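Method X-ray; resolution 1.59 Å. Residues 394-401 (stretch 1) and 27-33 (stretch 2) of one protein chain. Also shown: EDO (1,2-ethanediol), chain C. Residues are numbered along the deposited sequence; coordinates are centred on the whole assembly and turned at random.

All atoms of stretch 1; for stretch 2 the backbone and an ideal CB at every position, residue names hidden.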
ATOM      1  N   ASP A 394     -23.185   7.113   4.557  1.00 18.84           N
ATOM      2  CA  ASP A 394     -23.066   8.219   5.443  1.00 19.65           C
ATOM      3  C   ASP A 394     -22.568   7.802   6.799  1.00 19.98           C
ATOM      4  O   ASP A 394     -23.387   7.638   7.751  1.00 20.11           O
ATOM      5  CB  ASP A 394     -24.424   8.923   5.631  1.00 20.86           C
ATOM      6  CG  ASP A 394     -24.338  10.147   6.490  1.00 21.76           C
ATOM      7  OD1 ASP A 394     -23.209  10.539   6.901  1.00 22.09           O
ATOM      8  OD2 ASP A 394     -25.461  10.747   6.758  1.00 23.83           O
ATOM      9  N   ILE A 395     -21.240   7.776   6.943  1.00 19.67           N
ATOM     10  CA  ILE A 395     -20.624   7.219   8.132  1.00 19.85           C
ATOM     11  C   ILE A 395     -20.774   8.147   9.346  1.00 20.32           C
ATOM     12  O   ILE A 395     -20.462   7.749  10.465  1.00 19.77           O
ATOM     13  CB  ILE A 395     -19.155   6.806   7.910  1.00 20.04           C
ATOM     14  CG1 ILE A 395     -18.346   7.992   7.421  1.00 20.61           C
ATOM     15  CG2 ILE A 395     -19.090   5.620   6.957  1.00 20.19           C
ATOM     16  CD1 ILE A 395     -16.857   7.741   7.475  1.00 21.28           C
ATOM     17  N   THR A 396     -21.308   9.349   9.148  1.00 20.22           N
ATOM     18  CA  THR A 396     -21.706  10.194  10.294  1.00 21.19           C
ATOM     19  C   THR A 396     -22.799   9.589  11.110  1.00 21.96           C
ATOM     20  O   THR A 396     -23.083  10.091  12.196  1.00 22.97           O
ATOM     21  CB  THR A 396     -22.085  11.700   9.918  1.00 22.57           C
ATOM     22  OG1 THR A 396     -23.350  11.757   9.243  1.00 22.91           O
ATOM     23  CG2 THR A 396     -21.025  12.310   9.057  1.00 23.00           C
ATOM     24  N   LYS A 397     -23.478   8.563  10.577  1.00 21.85           N
ATOM     25  CA  LYS A 397     -24.502   7.852  11.266  1.00 22.47           C
ATOM     26  C   LYS A 397     -24.138   6.407  11.502  1.00 21.73           C
ATOM     27  O   LYS A 397     -24.957   5.620  11.942  1.00 22.30           O
ATOM     28  CB  LYS A 397     -25.801   7.981  10.471  1.00 24.03           C
ATOM     29  CG  LYS A 397     -26.231   9.419  10.294  1.00 27.26           C
ATOM     30  CD  LYS A 397     -27.566   9.527   9.629  1.00 30.27           C
ATOM     31  CE  LYS A 397     -27.915  11.018   9.508  1.00 34.13           C
ATOM     32  NZ  LYS A 397     -28.965  11.238   8.512  1.00 38.34           N
ATOM     33  N   GLY A 398     -22.900   6.025  11.197  1.00 20.56           N
ATOM     34  CA  GLY A 398     -22.412   4.686  11.483  1.00 20.55           C
ATOM     35  C   GLY A 398     -22.079   3.893  10.240  1.00 19.74           C
ATOM     36  O   GLY A 398     -22.410   4.304   9.099  1.00 20.59           O
ATOM     37  N   GLN A 399     -21.476   2.725  10.453  1.00 18.23           N
ATOM     38  CA  GLN A 399     -21.176   1.816   9.362  1.00 17.25           C
ATOM     39  C   GLN A 399     -22.152   0.665   9.411  1.00 18.02           C
ATOM     40  O   GLN A 399     -22.163  -0.056  10.378  1.00 19.37           O
ATOM     41  CB  GLN A 399     -19.722   1.289   9.491  1.00 17.06           C
ATOM     42  CG  GLN A 399     -19.372   0.466   8.276  1.00 17.14           C
ATOM     43  CD  GLN A 399     -17.988  -0.074   8.258  1.00 17.00           C
ATOM     44  OE1 GLN A 399     -17.151   0.262   9.088  1.00 17.65           O
ATOM     45  NE2 GLN A 399     -17.698  -0.835   7.221  1.00 16.13           N
ATOM     46  N   ARG A 400     -22.940   0.453   8.351  1.00 17.73           N
ATOM     47  CA  ARG A 400     -24.093  -0.458   8.449  1.00 18.43           C
ATOM     48  C   ARG A 400     -24.199  -1.505   7.375  1.00 17.47           C
ATOM     49  O   ARG A 400     -24.720  -2.563   7.631  1.00 18.23           O
ATOM     50  CB  ARG A 400     -25.370   0.375   8.466  1.00 19.03           C
ATOM     51  CG  ARG A 400     -25.350   1.369   9.624  1.00 20.88           C
ATOM     52  CD  ARG A 400     -26.618   2.132   9.728  1.00 22.23           C
ATOM     53  NE  ARG A 400     -26.578   3.055  10.860  1.00 22.66           N
ATOM     54  CZ  ARG A 400     -27.659   3.547  11.460  1.00 24.32           C
ATOM     55  NH1 ARG A 400     -28.888   3.247  11.028  1.00 25.32           N
ATOM     56  NH2 ARG A 400     -27.507   4.395  12.466  1.00 25.68           N
ATOM     57  N   VAL A 401     -23.730  -1.234   6.176  1.00 17.02           N
ATOM     58  CA  VAL A 401     -23.878  -2.166   5.064  1.00 16.11           C
ATOM     59  C   VAL A 401     -23.005  -3.391   5.274  1.00 16.63           C
ATOM     60  O   VAL A 401     -21.848  -3.311   5.674  1.00 15.72           O
ATOM     61  CB  VAL A 401     -23.646  -1.499   3.698  1.00 16.29           C
ATOM     62  CG1 VAL A 401     -23.711  -2.518   2.555  1.00 16.26           C
ATOM     63  CG2 VAL A 401     -24.713  -0.420   3.469  1.00 17.00           C
ATOM     64  N   UNK A  27     -23.766  -1.040  17.690  1.00 25.14           N
ATOM     65  CA  UNK A  27     -22.646  -1.007  16.719  1.00 24.01           C
ATOM     66  C   UNK A  27     -22.952  -0.112  15.505  1.00 23.36           C
ATOM     67  O   UNK A  27     -22.104   0.614  15.000  1.00 21.92           O
ATOM     68  CB  UNK A  27     -22.330  -2.425  16.238  1.00 24.01           C
ATOM     69  N   UNK A  28     -24.204  -0.187  15.046  1.00 23.64           N
ATOM     70  CA  UNK A  28     -24.653   0.562  13.902  1.00 22.82           C
ATOM     71  C   UNK A  28     -24.616   2.054  14.153  1.00 22.98           C
ATOM     72  O   UNK A  28     -24.647   2.846  13.202  1.00 22.08           O
ATOM     73  CB  UNK A  28     -26.068   0.129  13.513  1.00 22.82           C
ATOM     74  N   UNK A  29     -24.603   2.464  15.422  1.00 22.47           N
ATOM     75  CA  UNK A  29     -24.664   3.880  15.736  1.00 23.23           C
ATOM     76  C   UNK A  29     -23.395   4.413  16.330  1.00 22.45           C
ATOM     77  O   UNK A  29     -23.363   5.492  16.919  1.00 22.43           O
ATOM     78  CB  UNK A  29     -25.823   4.154  16.697  1.00 23.23           C
ATOM     79  N   UNK A  30     -22.306   3.667  16.130  1.00 21.88           N
ATOM     80  CA  UNK A  30     -20.984   4.093  16.516  1.00 21.71           C
ATOM     81  C   UNK A  30     -20.368   4.915  15.387  1.00 20.71           C
ATOM     82  O   UNK A  30     -20.370   4.473  14.243  1.00 20.69           O
ATOM     83  CB  UNK A  30     -20.106   2.889  16.863  1.00 21.71           C
ATOM     84  N   UNK A  31     -19.866   6.091  15.700  1.00 20.98           N
ATOM     85  CA  UNK A  31     -19.518   7.088  14.708  1.00 21.19           C
ATOM     86  C   UNK A  31     -18.119   7.710  14.967  1.00 21.18           C
ATOM     87  O   UNK A  31     -17.677   7.715  16.084  1.00 21.81           O
ATOM     88  CB  UNK A  31     -20.588   8.181  14.691  1.00 21.19           C
ATOM     89  N   UNK A  32     -17.419   8.189  13.925  1.00 20.32           N
ATOM     90  CA  UNK A  32     -16.123   8.882  14.120  1.00 20.02           C
ATOM     91  C   UNK A  32     -16.249  10.217  14.852  1.00 20.93           C
ATOM     92  O   UNK A  32     -17.310  10.877  14.820  1.00 20.23           O
ATOM     93  CB  UNK A  32     -15.457   9.123  12.764  1.00 20.02           C
ATOM     94  N   UNK A  33     -15.154  10.623  15.503  1.00 20.89           N
ATOM     95  CA  UNK A  33     -15.001  12.027  15.926  1.00 21.22           C
ATOM     96  C   UNK A  33     -14.921  12.897  14.697  1.00 21.23           C
ATOM     97  O   UNK A  33     -14.619  12.411  13.612  1.00 21.09           O
ATOM     98  CB  UNK A  33     -13.761  12.221  16.802  1.00 21.22           C
TER
HETATM   99  C1  EDO C 702     -18.093  13.459  12.344  1.00 39.74           C
HETATM  100  O1  EDO C 702     -18.606  14.514  13.164  1.00 42.39           O
HETATM  101  C2  EDO C 702     -19.136  12.398  12.076  1.00 37.23           C
HETATM  102  O2  EDO C 702     -19.243  11.444  13.130  1.00 34.49           O

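Position 27 has helical backbone angles, phi/psi -56/-40, and its CA-to-CB bond points sideways. The ideal CB has nothing of stretch 1 within 5.5 Å, so stretch 1 sets little constraint and many side chains would suit. The deposited residue is Ala27. Its work is done by the backbone. Its O accepts from the N of position 30 at 3.3 Å, within a type I turn from 27 to 30. Water 1 donates to Ala27 O and accepts from Gln399 N, both at 2.8 Å, which ties the turn to stretch 1.

Position 28 also points its CB sideways. The ideal CB lies 4.0 Å from Arg400 NE, above the guanidinium. A small side chain suits this, and a larger one could also fit if it turned away from the arginine; a positive charge so close would be unfavourable. The residue is Ala28, whose methyl lies over one face of the guanidinium. Its O is the main polar link. It takes two weak hydrogen bonds, from Arg400 NE at 3.0 Å and Arg400 NH2 at 3.3 Å. The same guanidinium donates to Lys397 O, with NH2 to O at 2.9 Å. This helps explain how Ala28 O and Lys397 O, both acceptors, can sit 3.1 Å apart. Gly398 CA approaches Ala28 O at 3.4 Å in a nearly straight CA-H...O contact. A CB on Gly398 would clash with that oxygen.

Position 29 points its CB away from stretch 1. Its ideal CB is 4.6 Å from Arg400 NH2. A long polar chain would suit, as would other residues. The deposited residue is Arg29. Its CG packs 3.6 Å from Arg400 NH2. NH1 is hydrogen-bonded elsewhere in the structure, while NE and NH2 bond to a residue flanking one of the stretches. The two arginines thus meet through the aliphatic part of one.

Position 30 is in a strand, with its CB sideways; its ideal CB has nothing of stretch 1 within 5.5 Å. Stretch 1 therefore does not choose its side chain. It is Leu30, chi1 t. Its O receives a CA-H...O contact from Gly398 CA at 3.4 Å and a hydrogen bond from water 1 at 2.6 Å.

Position 31 is extended and points its CB toward stretch 1. The ideal CB is 4.0 Å from Thr396 O, over the backbone of the 3-10 segment. A compact beta-branched residue would suit: valine, isoleucine or threonine. The residue is Val31, chi1 m. Its CG1 packs 3.5 Å from Thr396 O and 3.6 Å from Gly398 N.

Position 32 points its CB toward stretch 1, but the ideal CB has nothing of stretch 1 within 5.5 Å, so there is room for a modest apolar side chain; phi -67 and psi 155 also admit proline. The residue is Pro32. Its ring carbon CD lies 3.4 Å from Ile395 O. Its O accepts from EDO O2 at 2.6 Å; this ethanediol probably comes from the crystallisation liquor.

Position 33 is out of reach of stretch 1. Its backbone alone leaves the choice wide. Thr33 is the N-cap of the helix that follows, and its side chain caps a backbone N there.

Stretch 2, residues 27-33: AARLVPT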
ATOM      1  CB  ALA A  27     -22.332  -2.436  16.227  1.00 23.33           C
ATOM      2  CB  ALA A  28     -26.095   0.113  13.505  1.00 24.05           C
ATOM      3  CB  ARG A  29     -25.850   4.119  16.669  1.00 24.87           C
ATOM      4  CG  ARG A  29     -27.148   3.849  15.963  1.00 26.30           C
ATOM      5  CD  ARG A  29     -28.338   4.046  16.876  1.00 28.15           C
ATOM      6  NE  ARG A  29     -28.389   3.000  17.884  1.00 29.57           N
ATOM      7  CZ  ARG A  29     -28.148   3.161  19.182  1.00 31.64           C
ATOM      8  NH1 ARG A  29     -27.818   4.343  19.695  1.00 33.20           N
ATOM      9  NH2 ARG A  29     -28.235   2.117  19.991  1.00 33.49           N
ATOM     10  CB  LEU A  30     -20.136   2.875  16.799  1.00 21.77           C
ATOM     11  CG  LEU A  30     -18.649   3.054  17.073  1.00 21.96           C
ATOM     12  CD1 LEU A  30     -18.442   3.853  18.357  1.00 23.03           C
ATOM     13  CD2 LEU A  30     -17.980   1.712  17.190  1.00 21.72           C
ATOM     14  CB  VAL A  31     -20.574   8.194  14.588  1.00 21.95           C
ATOM     15  CG1 VAL A  31     -21.903   7.605  14.277  1.00 22.23           C
ATOM     16  CG2 VAL A  31     -20.606   9.076  15.816  1.00 22.77           C
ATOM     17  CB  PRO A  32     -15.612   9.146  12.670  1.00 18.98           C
ATOM     18  CG  PRO A  32     -16.870   9.030  11.804  1.00 19.53           C
ATOM     19  CD  PRO A  32     -17.771   8.072  12.496  1.00 19.94           C
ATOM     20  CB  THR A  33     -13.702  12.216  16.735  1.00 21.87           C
ATOM     21  OG1 THR A  33     -12.576  11.946  15.904  1.00 20.10           O
ATOM     22  CG2 THR A  33     -13.642  11.326  17.895  1.00 22.23           C
TER
HETATM   23  O   HOH W   1     -20.725   2.137  13.069  1.00 20.32           O
HETATM   24  O   HOH W   2     -21.654  -1.266  12.828  1.00 21.58           O
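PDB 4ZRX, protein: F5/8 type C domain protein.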